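Local coordinates for CELL WALL surface anchor family protein (Streptococcus pneumoniae, PDB 2Y1V), which builds the shaft of the pneumococcal pilus as its major pilin, whose subunits are probably joined head to tail during pilus assembly, at residues Ser8-Lys13 and Asp149-Pro154; Gly50-Trp55 and Ala89-Thr94; Val54-Asn59 and Lys110-Glu115; Glu61-Asn66 and Ala104-Ala109; Gln68-Asn73 and Ala84-Ala89. All coordinates share one frame; numbering follows the deposited sequence.

Interaction 1 of 5, residues Ser8-Lys13 and Asp149-Pro154; sequences SVTVHK and DAHVYP
Two neighbouring parallel strands meet here, S8 to V11 beside D149 to V152, in the buried part of the N-terminal region of the pilin. The backbones alternate partners: A150 N gives to S8 O (2.8 Å), T10 N to A150 O, V152 N to T10 O, and beyond the paired residues H12 N to V152 O (3.0 Å). On the face carrying V9 and V11, V11 swings CG1 anti to its own N (chi1 -176°), which brings it onto P154 CG at 3.5 Å, while V11 CG2 meets V152 CG2 at 3.9 Å. F53 and I138 cover this side. The face of S8, T10 and H151 is polar: a water joins S8 OG, T10 OG1 and A150 O. Next to it lies an aromatic cluster. The H12 and Y153 rings run almost parallel (11° between planes) but slid apart, with centroids 4.8 Å from each other, and Y153 OH sits above the rim of the imidazole. H151 instead meets H12 edge to edge: H151 CD2 lies 3.2 Å from H12 NE2, each near the plane of the other ring. H12 ND1 is bonded to E47 and Y153 OH to V38, polar partners outside the two segments. K13 follows at once, its NZ bonded covalently to CG of N156: a lysine-asparagine isopeptide link between adjacent strands, the hallmark of Gram-positive pilin domains.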
# COMPACT_ATOMS: atom_id res chain seq x y z
N SER A 8 3.67 29.71 41.83
CA SER A 8 3.92 28.76 40.75
C SER A 8 3.15 27.46 40.95
O SER A 8 2.90 27.04 42.07
CB SER A 8 5.39 28.44 40.62
OG SER A 8 5.67 27.23 41.31
N VAL A 9 2.80 26.84 39.82
CA VAL A 9 2.11 25.56 39.78
C VAL A 9 2.84 24.65 38.80
O VAL A 9 3.16 25.04 37.68
CB VAL A 9 0.65 25.75 39.32
CG1 VAL A 9 -0.02 24.41 39.11
CG2 VAL A 9 -0.13 26.61 40.32
N THR A 10 3.14 23.43 39.21
CA THR A 10 3.80 22.52 38.31
C THR A 10 2.91 21.32 38.02
O THR A 10 2.39 20.68 38.94
CB THR A 10 5.18 22.07 38.84
OG1 THR A 10 6.02 23.22 39.01
CG2 THR A 10 5.84 21.13 37.86
N VAL A 11 2.71 21.05 36.74
CA VAL A 11 1.87 19.93 36.33
C VAL A 11 2.76 18.73 36.03
O VAL A 11 3.66 18.81 35.21
CB VAL A 11 1.07 20.27 35.08
CG1 VAL A 11 0.14 19.12 34.74
CG2 VAL A 11 0.29 21.54 35.29
N HIS A 12 2.51 17.63 36.73
CA HIS A 12 3.22 16.40 36.43
C HIS A 12 2.20 15.51 35.78
O HIS A 12 1.12 15.28 36.32
CB HIS A 12 3.79 15.77 37.70
CG HIS A 12 4.61 16.71 38.53
ND1 HIS A 12 5.99 16.71 38.52
CD2 HIS A 12 4.24 17.69 39.39
CE1 HIS A 12 6.43 17.64 39.35
NE2 HIS A 12 5.39 18.25 39.88
N LYS A 13 2.53 15.03 34.60
CA LYS A 13 1.61 14.22 33.86
C LYS A 13 1.98 12.79 34.18
O LYS A 13 3.09 12.36 33.91
CB LYS A 13 1.78 14.51 32.39
CG LYS A 13 0.50 14.58 31.65
CD LYS A 13 -0.24 13.31 31.80
CE LYS A 13 -1.63 13.49 31.31
NZ LYS A 13 -2.25 12.17 31.30
N ASP A 149 4.29 27.22 46.10
CA ASP A 149 4.75 26.46 44.93
C ASP A 149 4.01 25.13 44.89
O ASP A 149 4.39 24.18 45.57
CB ASP A 149 6.26 26.23 44.99
CG ASP A 149 7.07 27.53 44.94
OD1 ASP A 149 6.47 28.62 45.03
OD2 ASP A 149 8.30 27.47 44.80
N ALA A 150 2.95 25.06 44.09
CA ALA A 150 2.10 23.89 44.07
C ALA A 150 2.50 22.88 43.00
O ALA A 150 3.23 23.20 42.05
CB ALA A 150 0.64 24.29 43.91
N HIS A 151 2.02 21.66 43.18
CA HIS A 151 2.30 20.57 42.28
C HIS A 151 1.03 19.74 42.17
O HIS A 151 0.38 19.45 43.18
CB HIS A 151 3.45 19.72 42.84
CG HIS A 151 4.75 20.45 42.93
ND1 HIS A 151 5.05 21.33 43.96
CD2 HIS A 151 5.84 20.43 42.13
CE1 HIS A 151 6.27 21.81 43.78
NE2 HIS A 151 6.77 21.28 42.68
N VAL A 152 0.67 19.38 40.93
CA VAL A 152 -0.59 18.65 40.64
C VAL A 152 -0.33 17.40 39.79
O VAL A 152 0.66 17.34 39.07
CB VAL A 152 -1.58 19.57 39.92
CG1 VAL A 152 -2.11 20.61 40.88
CG2 VAL A 152 -0.92 20.25 38.72
N TYR A 153 -1.21 16.40 39.85
CA TYR A 153 -0.92 15.12 39.17
C TYR A 153 -2.04 14.49 38.35
O TYR A 153 -2.65 13.49 38.78
CB TYR A 153 -0.37 14.09 40.18
CG TYR A 153 0.88 14.54 40.89
CD1 TYR A 153 0.80 15.41 41.97
CD2 TYR A 153 2.12 14.12 40.48
CE1 TYR A 153 1.92 15.84 42.63
CE2 TYR A 153 3.27 14.55 41.14
CZ TYR A 153 3.14 15.42 42.21
OH TYR A 153 4.24 15.87 42.89
N PRO A 154 -2.30 15.05 37.15
CA PRO A 154 -3.22 14.54 36.14
C PRO A 154 -2.79 13.18 35.63
O PRO A 154 -1.60 12.91 35.55
CB PRO A 154 -3.11 15.58 35.01
CG PRO A 154 -1.81 16.27 35.27
CD PRO A 154 -1.75 16.35 36.75
O HOH W 1 5.42 24.22 41.30

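Interaction 2 of 5, residues Gly50-Trp55 and Ala89-Thr94; sequences GVMFVW and AMKKLT
An antiparallel ladder at the edge of a four-stranded sheet joins M52-W55 to K91-L93, the outermost strand of that sheet within the chain. F53 and K92 form the hydrogen-bonded pair, F53 N to K92 O at 2.9 Å and K92 N to F53 O at 2.8 Å, between the non-hydrogen-bonded pairs M52-L93 and V54-K91. W55 N continues the ladder to M90 O, the carbonyl of a residue at the centre of an inverse gamma turn. At the other end T94 grips the approach to the strand: its N gives to V51 O (2.7 Å), its O receives G50 N, and OG1, held between the backbone N and the carbonyl carbon (chi1 54°), takes V51 N at 3.0 Å while also bonding to I48 O. This hydroxyl is therefore doubly satisfied. On the side of F53, T94 CG2 touches F53 CD2 obliquely. Across the sheet, the selenomethionine M52 doubles back at chi2 and chi3, so that SE lies 3.5 Å from K92 C, and M52 CB meets L93 CD2. M90, also a selenomethionine, stays extended alongside W55 in a Met-aromatic contact; SE stands 3.7 Å from the centroid of the five-membered ring, 15° off its normal, with CE over the same ring as a CH-pi partner. The rings of F101 and W55 pair edge-to-face. The same 2-1-3-4 order of antiparallel strands is found in the sheet containing strand 437-441, consistent with the Cna-B-like domains of Gram-positive pilins.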
# COMPACT_ATOMS: atom_id res chain seq x y z
N GLY A 50 6.28 16.00 27.15
CA GLY A 50 5.65 16.19 25.86
C GLY A 50 4.14 16.18 25.87
O GLY A 50 3.52 15.88 24.86
N VAL A 51 3.54 16.50 27.01
CA VAL A 51 2.09 16.66 27.08
C VAL A 51 1.81 18.15 27.25
O VAL A 51 2.44 18.80 28.08
CB VAL A 51 1.50 15.82 28.24
CG1 VAL A 51 0.05 16.16 28.50
CG2 VAL A 51 1.66 14.34 27.94
N MSE A 52 0.89 18.70 26.45
CA MSE A 52 0.56 20.14 26.50
C MSE A 52 -0.58 20.47 27.46
O MSE A 52 -1.65 19.85 27.43
CB MSE A 52 0.19 20.67 25.11
CG MSE A 52 -0.22 22.15 25.12
SE MSE A 52 1.35 23.34 25.20
CE MSE A 52 1.68 23.53 23.27
N PHE A 53 -0.34 21.49 28.29
CA PHE A 53 -1.30 21.94 29.28
C PHE A 53 -1.58 23.43 29.13
O PHE A 53 -0.66 24.24 28.94
CB PHE A 53 -0.84 21.60 30.70
CG PHE A 53 -1.18 20.19 31.11
CD1 PHE A 53 -2.45 19.88 31.63
CD2 PHE A 53 -0.25 19.18 30.96
CE1 PHE A 53 -2.77 18.58 32.01
CE2 PHE A 53 -0.55 17.89 31.31
CZ PHE A 53 -1.83 17.58 31.84
N VAL A 54 -2.86 23.79 29.20
CA VAL A 54 -3.25 25.17 28.99
C VAL A 54 -4.24 25.57 30.06
O VAL A 54 -5.05 24.76 30.51
CB VAL A 54 -3.83 25.43 27.57
CG1 VAL A 54 -5.16 24.79 27.43
CG2 VAL A 54 -3.97 26.92 27.31
N TRP A 55 -4.16 26.84 30.45
CA TRP A 55 -4.98 27.35 31.53
C TRP A 55 -6.23 28.04 31.05
O TRP A 55 -6.24 28.74 30.03
CB TRP A 55 -4.18 28.34 32.36
CG TRP A 55 -3.16 27.74 33.24
CD1 TRP A 55 -2.02 27.11 32.86
CD2 TRP A 55 -3.15 27.76 34.67
NE1 TRP A 55 -1.30 26.73 33.96
CE2 TRP A 55 -1.98 27.11 35.09
CE3 TRP A 55 -4.02 28.27 35.64
CZ2 TRP A 55 -1.66 26.94 36.44
CZ3 TRP A 55 -3.69 28.12 36.97
CH2 TRP A 55 -2.54 27.45 37.36
N ALA A 89 -1.64 32.46 25.00
CA ALA A 89 -2.27 31.63 26.02
C ALA A 89 -1.25 31.11 27.00
O ALA A 89 -0.12 30.83 26.64
CB ALA A 89 -3.04 30.46 25.39
N MSE A 90 -1.67 30.98 28.25
CA MSE A 90 -0.85 30.35 29.27
C MSE A 90 -0.87 28.83 29.06
O MSE A 90 -1.72 28.12 29.59
CB MSE A 90 -1.38 30.73 30.64
CG MSE A 90 -0.43 30.45 31.79
SE MSE A 90 -1.35 30.85 33.48
CE MSE A 90 0.16 30.67 34.70
N LYS A 91 0.08 28.35 28.26
CA LYS A 91 0.19 26.95 27.92
C LYS A 91 1.64 26.52 27.92
O LYS A 91 2.51 27.32 27.62
CB LYS A 91 -0.39 26.71 26.53
CG LYS A 91 0.28 27.56 25.47
CD LYS A 91 -0.11 27.14 24.07
CE LYS A 91 0.38 28.19 23.07
NZ LYS A 91 1.84 28.23 23.00
N LYS A 92 1.90 25.26 28.24
CA LYS A 92 3.25 24.74 28.26
C LYS A 92 3.23 23.21 28.16
O LYS A 92 2.33 22.57 28.67
CB LYS A 92 3.95 25.19 29.54
CG LYS A 92 5.46 25.08 29.52
CD LYS A 92 6.07 25.58 30.81
CE LYS A 92 7.61 25.44 30.74
NZ LYS A 92 8.28 25.86 32.01
N LEU A 93 4.23 22.65 27.48
CA LEU A 93 4.43 21.21 27.37
C LEU A 93 5.23 20.69 28.57
O LEU A 93 6.21 21.30 28.97
CB LEU A 93 5.24 20.89 26.12
CG LEU A 93 4.69 20.98 24.71
CD1 LEU A 93 5.82 20.69 23.69
CD2 LEU A 93 3.55 20.00 24.55
N THR A 94 4.83 19.55 29.13
CA THR A 94 5.56 18.99 30.25
C THR A 94 6.97 18.61 29.80
O THR A 94 7.18 18.10 28.70
CB THR A 94 4.86 17.75 30.83
OG1 THR A 94 4.63 16.81 29.78
CG2 THR A 94 3.52 18.12 31.47

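Interaction 3 of 5, residues Val54-Asn59 and Lys110-Glu115; sequences VWTNTN and KYKIYE
Backbone bonds set the antiparallel frame: V54 and Y114 bond in both directions, with Y114 N to V54 O at 2.8 Å, and so do T56 and K112, leaving W55 and I113 as the non-hydrogen-bonded pair between them. Aromatic and apolar contacts gather on the W55 side. I113 lies along the indole, its CD1 3.9 Å from the centroid of the six-membered ring and 23° off the normal, a CH-pi contact over the face. The same six-membered ring turns an edge toward the face of Y111, offset, with centroids 5.9 Å apart and planes at 67°. T56 O lies in the plane of the Y111 ring at its edge, 3.4 Å from CD1. Polar contacts occupy the opposite side. T56 OG1 is buried against the Y114 ring, 3.8 Å from CD1, and has no hydrogen-bonding partner in the model. K112, stretched out beyond CG, carries NZ to a weak bond with T58 O (3.4 Å), which a water also bridges; N60 OD1 binds both K112 NZ and Y114 OH. N57 OD1 accepts N59 N at 2.6 Å, an Asx turn that bends the chain after the strand. Strand 91-93 flanks strand 52-57 in the same sheet and strand 138-142 flanks 109-115, while V9 of strand 8-16 packs on W55 from the facing layer, and I63 and L106 close over W55 and Y111.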
# COMPACT_ATOMS: atom_id res chain seq x y z
N VAL A 54 -2.86 23.79 29.20
CA VAL A 54 -3.25 25.17 28.99
C VAL A 54 -4.24 25.57 30.06
O VAL A 54 -5.05 24.76 30.51
CB VAL A 54 -3.83 25.43 27.57
CG1 VAL A 54 -5.16 24.79 27.43
CG2 VAL A 54 -3.97 26.92 27.31
N TRP A 55 -4.16 26.84 30.45
CA TRP A 55 -4.98 27.35 31.53
C TRP A 55 -6.23 28.04 31.05
O TRP A 55 -6.24 28.74 30.03
CB TRP A 55 -4.18 28.34 32.36
CG TRP A 55 -3.16 27.74 33.24
CD1 TRP A 55 -2.02 27.11 32.86
CD2 TRP A 55 -3.15 27.76 34.67
NE1 TRP A 55 -1.30 26.73 33.96
CE2 TRP A 55 -1.98 27.11 35.09
CE3 TRP A 55 -4.02 28.27 35.64
CZ2 TRP A 55 -1.66 26.94 36.44
CZ3 TRP A 55 -3.69 28.12 36.97
CH2 TRP A 55 -2.54 27.45 37.36
N THR A 56 -7.28 27.88 31.84
CA THR A 56 -8.61 28.35 31.55
C THR A 56 -9.17 29.02 32.80
O THR A 56 -8.67 28.80 33.90
CB THR A 56 -9.47 27.12 31.19
OG1 THR A 56 -9.43 26.90 29.77
CG2 THR A 56 -10.88 27.25 31.67
N ASN A 57 -10.19 29.85 32.65
CA ASN A 57 -10.91 30.31 33.83
C ASN A 57 -12.03 29.31 34.11
O ASN A 57 -12.17 28.34 33.38
CB ASN A 57 -11.46 31.71 33.61
CG ASN A 57 -12.59 31.75 32.61
OD1 ASN A 57 -13.29 30.74 32.41
ND2 ASN A 57 -12.80 32.91 31.99
N THR A 58 -12.84 29.55 35.14
CA THR A 58 -13.86 28.59 35.57
C THR A 58 -14.93 28.31 34.51
O THR A 58 -15.64 27.30 34.60
CB THR A 58 -14.55 29.02 36.88
OG1 THR A 58 -15.05 27.85 37.56
CG2 THR A 58 -15.70 30.00 36.61
N ASN A 59 -15.03 29.18 33.50
CA ASN A 59 -16.01 29.02 32.42
C ASN A 59 -15.43 28.40 31.16
O ASN A 59 -16.08 28.39 30.11
CB ASN A 59 -16.67 30.35 32.04
CG ASN A 59 -17.61 30.86 33.12
OD1 ASN A 59 -17.91 32.06 33.18
ND2 ASN A 59 -18.07 29.96 33.98
N LYS A 110 -10.92 30.61 40.66
CA LYS A 110 -10.86 29.20 40.30
C LYS A 110 -10.39 29.12 38.85
O LYS A 110 -10.81 29.93 38.02
CB LYS A 110 -12.24 28.54 40.42
CG LYS A 110 -12.92 28.75 41.76
CD LYS A 110 -14.30 28.12 41.78
CE LYS A 110 -14.97 28.31 43.15
NZ LYS A 110 -16.22 27.47 43.32
N TYR A 111 -9.50 28.17 38.57
CA TYR A 111 -9.00 27.99 37.21
C TYR A 111 -9.01 26.53 36.80
O TYR A 111 -8.95 25.61 37.65
CB TYR A 111 -7.56 28.48 37.08
CG TYR A 111 -7.36 29.94 37.36
CD1 TYR A 111 -7.52 30.90 36.36
CD2 TYR A 111 -7.01 30.38 38.63
CE1 TYR A 111 -7.33 32.25 36.62
CE2 TYR A 111 -6.81 31.72 38.89
CZ TYR A 111 -6.97 32.65 37.88
OH TYR A 111 -6.78 33.97 38.17
N LYS A 112 -9.04 26.32 35.50
CA LYS A 112 -8.89 24.99 34.98
C LYS A 112 -7.63 24.88 34.11
O LYS A 112 -7.26 25.83 33.41
CB LYS A 112 -10.12 24.61 34.18
CG LYS A 112 -11.40 24.72 34.99
CD LYS A 112 -12.58 24.30 34.20
CE LYS A 112 -13.80 24.17 35.11
NZ LYS A 112 -15.01 23.93 34.31
N ILE A 113 -6.97 23.72 34.19
CA ILE A 113 -5.92 23.39 33.25
C ILE A 113 -6.32 22.15 32.45
O ILE A 113 -6.63 21.09 33.01
CB ILE A 113 -4.56 23.16 33.93
CG1 ILE A 113 -4.39 24.10 35.13
CG2 ILE A 113 -3.44 23.37 32.92
CD1 ILE A 113 -3.28 23.70 36.06
N TYR A 114 -6.28 22.29 31.13
CA TYR A 114 -6.64 21.20 30.24
C TYR A 114 -5.44 20.56 29.57
O TYR A 114 -4.40 21.20 29.37
CB TYR A 114 -7.58 21.70 29.14
CG TYR A 114 -8.97 21.97 29.63
CD1 TYR A 114 -9.28 23.14 30.31
CD2 TYR A 114 -9.99 21.04 29.41
CE1 TYR A 114 -10.55 23.38 30.76
CE2 TYR A 114 -11.26 21.28 29.86
CZ TYR A 114 -11.54 22.45 30.54
OH TYR A 114 -12.81 22.70 30.99
N GLU A 115 -5.60 19.28 29.22
CA GLU A 115 -4.63 18.60 28.38
C GLU A 115 -5.10 18.79 26.95
O GLU A 115 -6.29 18.60 26.64
CB GLU A 115 -4.54 17.12 28.73
CG GLU A 115 -3.47 16.35 27.94
CD GLU A 115 -3.38 14.87 28.33
OE1 GLU A 115 -3.59 14.53 29.52
OE2 GLU A 115 -3.10 14.05 27.44
O HOH W 2 -17.15 24.89 35.87
O HOH W 3 -16.81 28.77 40.15

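Interaction 4 of 5, residues Glu61-Asn66 and Ala104-Ala109; sequences EIIDEN and ANLPAA
The backbones of N66 and N105 approach most closely, 5.0 Å between their CA atoms, where a turn after strand 61-63 meets an irregular loop, and the two pieces form no strand pairing. L106 supplies most of the apolar contact. Its CD2 reaches into the bend of the first segment, 3.4 Å from E65 O and 4.0 Å from D64 O, and meets I63 CD1 at 3.9 Å. I63 presents that methyl group because CG1 stands between the backbone N and the carbonyl carbon (chi1 72°) and the chain then runs straight on. P107 CD rests 3.4 Å from N66 O. Nearer the surface, the side chains of N66 and N105 lie alongside each other and point the same way, amide planes 39° apart, with N66 ND2 tight against N105 CB (3.1 Å). A water links the two backbones beside them, giving to E65 O (2.7 Å) and accepting from N105 N. The turn is shaped from within: D64 OD1 takes N66 N at 2.6 Å, tilted out of the carboxylate plane, in an Asx turn, and it also receives Q68 N. On the other segment, P107 O accepts Y111 OH. The arrangement is that of loops closing over one end of a beta-sheet core, joining the turn after strand 61-63 to the connection between strands 99-102 and 109-115.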
# COMPACT_ATOMS: atom_id res chain seq x y z
N GLU A 61 -12.89 29.23 29.32
CA GLU A 61 -12.29 30.19 28.37
C GLU A 61 -10.78 30.34 28.60
O GLU A 61 -10.33 30.59 29.72
CB GLU A 61 -12.97 31.53 28.52
CG GLU A 61 -12.20 32.70 28.00
CD GLU A 61 -12.64 33.14 26.62
OE1 GLU A 61 -12.44 32.37 25.65
OE2 GLU A 61 -13.17 34.26 26.51
N ILE A 62 -10.00 30.21 27.53
CA ILE A 62 -8.55 30.26 27.63
C ILE A 62 -8.04 31.61 28.11
O ILE A 62 -8.52 32.66 27.65
CB ILE A 62 -7.88 29.95 26.28
CG1 ILE A 62 -7.91 28.44 26.00
CG2 ILE A 62 -6.41 30.46 26.28
CD1 ILE A 62 -7.46 28.07 24.60
N ILE A 63 -7.06 31.57 29.01
CA ILE A 63 -6.52 32.80 29.59
C ILE A 63 -5.03 32.94 29.33
O ILE A 63 -4.36 31.96 29.01
CB ILE A 63 -6.74 32.88 31.12
CG1 ILE A 63 -5.82 31.88 31.85
CG2 ILE A 63 -8.19 32.66 31.47
CD1 ILE A 63 -5.95 31.93 33.36
N ASP A 64 -4.53 34.16 29.46
CA ASP A 64 -3.12 34.42 29.39
C ASP A 64 -2.63 34.45 30.83
O ASP A 64 -3.41 34.17 31.75
CB ASP A 64 -2.82 35.75 28.66
CG ASP A 64 -3.17 36.99 29.49
OD1 ASP A 64 -3.25 36.93 30.74
OD2 ASP A 64 -3.35 38.05 28.87
N GLU A 65 -1.37 34.85 31.04
CA GLU A 65 -0.80 34.70 32.38
C GLU A 65 -1.18 35.79 33.39
O GLU A 65 -0.86 35.68 34.57
CB GLU A 65 0.71 34.49 32.31
CG GLU A 65 1.48 35.61 31.66
CD GLU A 65 2.94 35.25 31.44
OE1 GLU A 65 3.25 34.58 30.43
OE2 GLU A 65 3.77 35.65 32.28
N ASN A 66 -1.89 36.81 32.94
CA ASN A 66 -2.41 37.81 33.85
C ASN A 66 -3.90 37.53 34.11
O ASN A 66 -4.59 38.27 34.82
CB ASN A 66 -2.17 39.20 33.29
CG ASN A 66 -0.69 39.48 33.05
OD1 ASN A 66 -0.24 39.71 31.92
ND2 ASN A 66 0.09 39.40 34.13
N ALA A 104 2.19 33.86 39.38
CA ALA A 104 2.32 35.07 40.19
C ALA A 104 1.37 36.21 39.87
O ALA A 104 1.02 36.98 40.76
CB ALA A 104 3.80 35.58 40.14
N ASN A 105 0.98 36.33 38.60
CA ASN A 105 0.08 37.42 38.21
C ASN A 105 -1.40 37.05 38.09
O ASN A 105 -2.23 37.90 37.80
CB ASN A 105 0.55 38.09 36.91
CG ASN A 105 1.99 38.57 36.97
OD1 ASN A 105 2.76 38.28 36.06
ND2 ASN A 105 2.36 39.29 38.03
N LEU A 106 -1.74 35.78 38.32
CA LEU A 106 -3.14 35.37 38.29
C LEU A 106 -3.91 35.86 39.52
O LEU A 106 -3.51 35.57 40.64
CB LEU A 106 -3.26 33.86 38.22
CG LEU A 106 -2.79 33.16 36.95
CD1 LEU A 106 -3.13 31.69 37.05
CD2 LEU A 106 -3.45 33.78 35.72
N PRO A 107 -5.01 36.61 39.30
CA PRO A 107 -5.97 37.00 40.34
C PRO A 107 -6.53 35.81 41.10
O PRO A 107 -6.72 34.74 40.50
CB PRO A 107 -7.11 37.65 39.55
CG PRO A 107 -6.44 38.21 38.34
CD PRO A 107 -5.25 37.33 38.03
N ALA A 108 -6.82 36.00 42.38
CA ALA A 108 -7.52 34.98 43.16
C ALA A 108 -8.72 34.57 42.33
O ALA A 108 -9.42 35.42 41.79
CB ALA A 108 -7.98 35.54 44.51
N ALA A 109 -8.93 33.26 42.20
CA ALA A 109 -10.05 32.73 41.43
C ALA A 109 -9.95 31.22 41.33
O ALA A 109 -9.02 30.62 41.87
CB ALA A 109 -10.08 33.35 40.05
O HOH W 4 1.12 34.48 35.95

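Interaction 5 of 5, residues Gln68-Asn73 and Ala84-Ala89; sequences QTLGVN and AMPATA
L70 sets CG beside its backbone N and anti to the carbonyl carbon (chi1 -62°), then extends through chi2, and this carries CD1 across to the turn formed by P86-A89. V72 turns CG2 beside its own N (chi1 175° places CG1 opposite that N), so that CG2 faces the proline. L70 CD1 lies 3.5 Å from A89 CA, 3.5 Å from T88 OG1 and 3.8 Å from P86 CB, thus touching three of the four turn residues. V72 CG2 meets P86 CG at 3.6 Å and passes A84 O at 3.8 Å. P86 is therefore shared, its CB against L70 and its CG against V72. Residues P86 to A89 form a type I beta turn, closed by A89 N to P86 O (3.2 Å), which sits in the connection between strands 72-73 and 91-93. The first segment turns a corner at G71, whose phi is positive. On both sides of that corner the chain is bonded to I62, through the backbones of L70 and V72; I62 also packs on P86 and A89. The selenomethionine M85 starts away from the strands 69-70 and 72-73 and packs on V54 and I116.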
# COMPACT_ATOMS: atom_id res chain seq x y z
N GLN A 68 -6.15 37.31 31.77
CA GLN A 68 -6.96 37.95 30.74
C GLN A 68 -7.52 36.89 29.79
O GLN A 68 -6.80 36.00 29.35
CB GLN A 68 -6.12 38.99 29.99
CG GLN A 68 -5.84 40.26 30.83
CD GLN A 68 -4.47 40.93 30.55
OE1 GLN A 68 -3.50 40.29 30.11
NE2 GLN A 68 -4.38 42.22 30.84
N THR A 69 -8.82 36.96 29.51
CA THR A 69 -9.44 36.03 28.57
C THR A 69 -9.10 36.36 27.14
O THR A 69 -8.95 37.54 26.77
CB THR A 69 -10.99 35.90 28.73
OG1 THR A 69 -11.60 37.19 28.73
CG2 THR A 69 -11.32 35.19 30.02
N LEU A 70 -8.98 35.30 26.34
CA LEU A 70 -8.42 35.36 25.00
C LEU A 70 -9.44 34.99 23.91
O LEU A 70 -9.08 34.76 22.75
CB LEU A 70 -7.21 34.42 24.93
CG LEU A 70 -6.04 34.77 25.86
CD1 LEU A 70 -4.79 33.99 25.48
CD2 LEU A 70 -5.73 36.27 25.84
N GLY A 71 -10.70 34.92 24.30
CA GLY A 71 -11.80 34.68 23.35
C GLY A 71 -11.78 33.38 22.58
O GLY A 71 -12.29 33.31 21.46
N VAL A 72 -11.17 32.35 23.16
CA VAL A 72 -11.27 30.99 22.64
C VAL A 72 -11.67 30.07 23.80
O VAL A 72 -11.05 30.07 24.88
CB VAL A 72 -9.95 30.51 21.99
CG1 VAL A 72 -10.03 29.05 21.55
CG2 VAL A 72 -9.59 31.39 20.80
N ASN A 73 -12.72 29.29 23.59
CA ASN A 73 -13.18 28.39 24.64
C ASN A 73 -12.82 26.94 24.38
O ASN A 73 -12.60 26.54 23.24
CB ASN A 73 -14.69 28.55 24.85
CG ASN A 73 -15.04 29.64 25.86
OD1 ASN A 73 -14.95 30.83 25.56
ND2 ASN A 73 -15.46 29.22 27.05
N ALA A 84 -8.36 28.60 17.01
CA ALA A 84 -6.95 28.25 16.98
C ALA A 84 -6.36 28.64 18.32
O ALA A 84 -6.77 29.64 18.91
CB ALA A 84 -6.25 28.97 15.86
N MSE A 85 -5.43 27.84 18.83
CA MSE A 85 -4.80 28.14 20.11
C MSE A 85 -4.29 29.58 20.04
O MSE A 85 -3.48 29.89 19.20
CB MSE A 85 -3.66 27.17 20.37
CG MSE A 85 -2.92 27.41 21.67
SE MSE A 85 -4.08 27.16 23.23
CE MSE A 85 -4.10 25.20 23.28
N PRO A 86 -4.81 30.47 20.90
CA PRO A 86 -4.33 31.85 20.89
C PRO A 86 -2.85 31.91 21.27
O PRO A 86 -2.41 31.22 22.18
CB PRO A 86 -5.17 32.54 21.95
CG PRO A 86 -6.30 31.55 22.31
CD PRO A 86 -5.79 30.21 21.97
N ALA A 87 -2.09 32.76 20.57
CA ALA A 87 -0.64 32.84 20.72
C ALA A 87 -0.14 33.16 22.14
O ALA A 87 0.89 32.63 22.55
CB ALA A 87 -0.06 33.85 19.72
N THR A 88 -0.85 34.01 22.87
CA THR A 88 -0.41 34.41 24.21
C THR A 88 -1.03 33.59 25.34
O THR A 88 -0.94 33.97 26.52
CB THR A 88 -0.73 35.90 24.47
OG1 THR A 88 -2.16 36.08 24.39
CG2 THR A 88 -0.04 36.80 23.46
N ALA A 89 -1.64 32.46 25.00
CA ALA A 89 -2.27 31.63 26.02
C ALA A 89 -1.25 31.11 27.00
O ALA A 89 -0.12 30.83 26.64
CB ALA A 89 -3.04 30.46 25.39

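From the N terminus, interaction 1 closes the longest loop, pairing strand 8-16 with strand 149-167, and the other four contacts nest within it. Interactions 2 and 3 both start from strand 52-57 and share V54 and W55; they bind it to its two sheet neighbours, 91-93 and 109-115. Interaction 4, from strand 61-63 to the loop before 109-115, lies inside interaction 3 but crosses interaction 2. Interaction 5 is the innermost, nested within interactions 2, 3 and 4. F53 packs on K13, V11 and P154, joining interactions 1 and 2, and E115 OE1 lies 3.2 Å from K13 NZ, linking interaction 3 to the isopeptide bond.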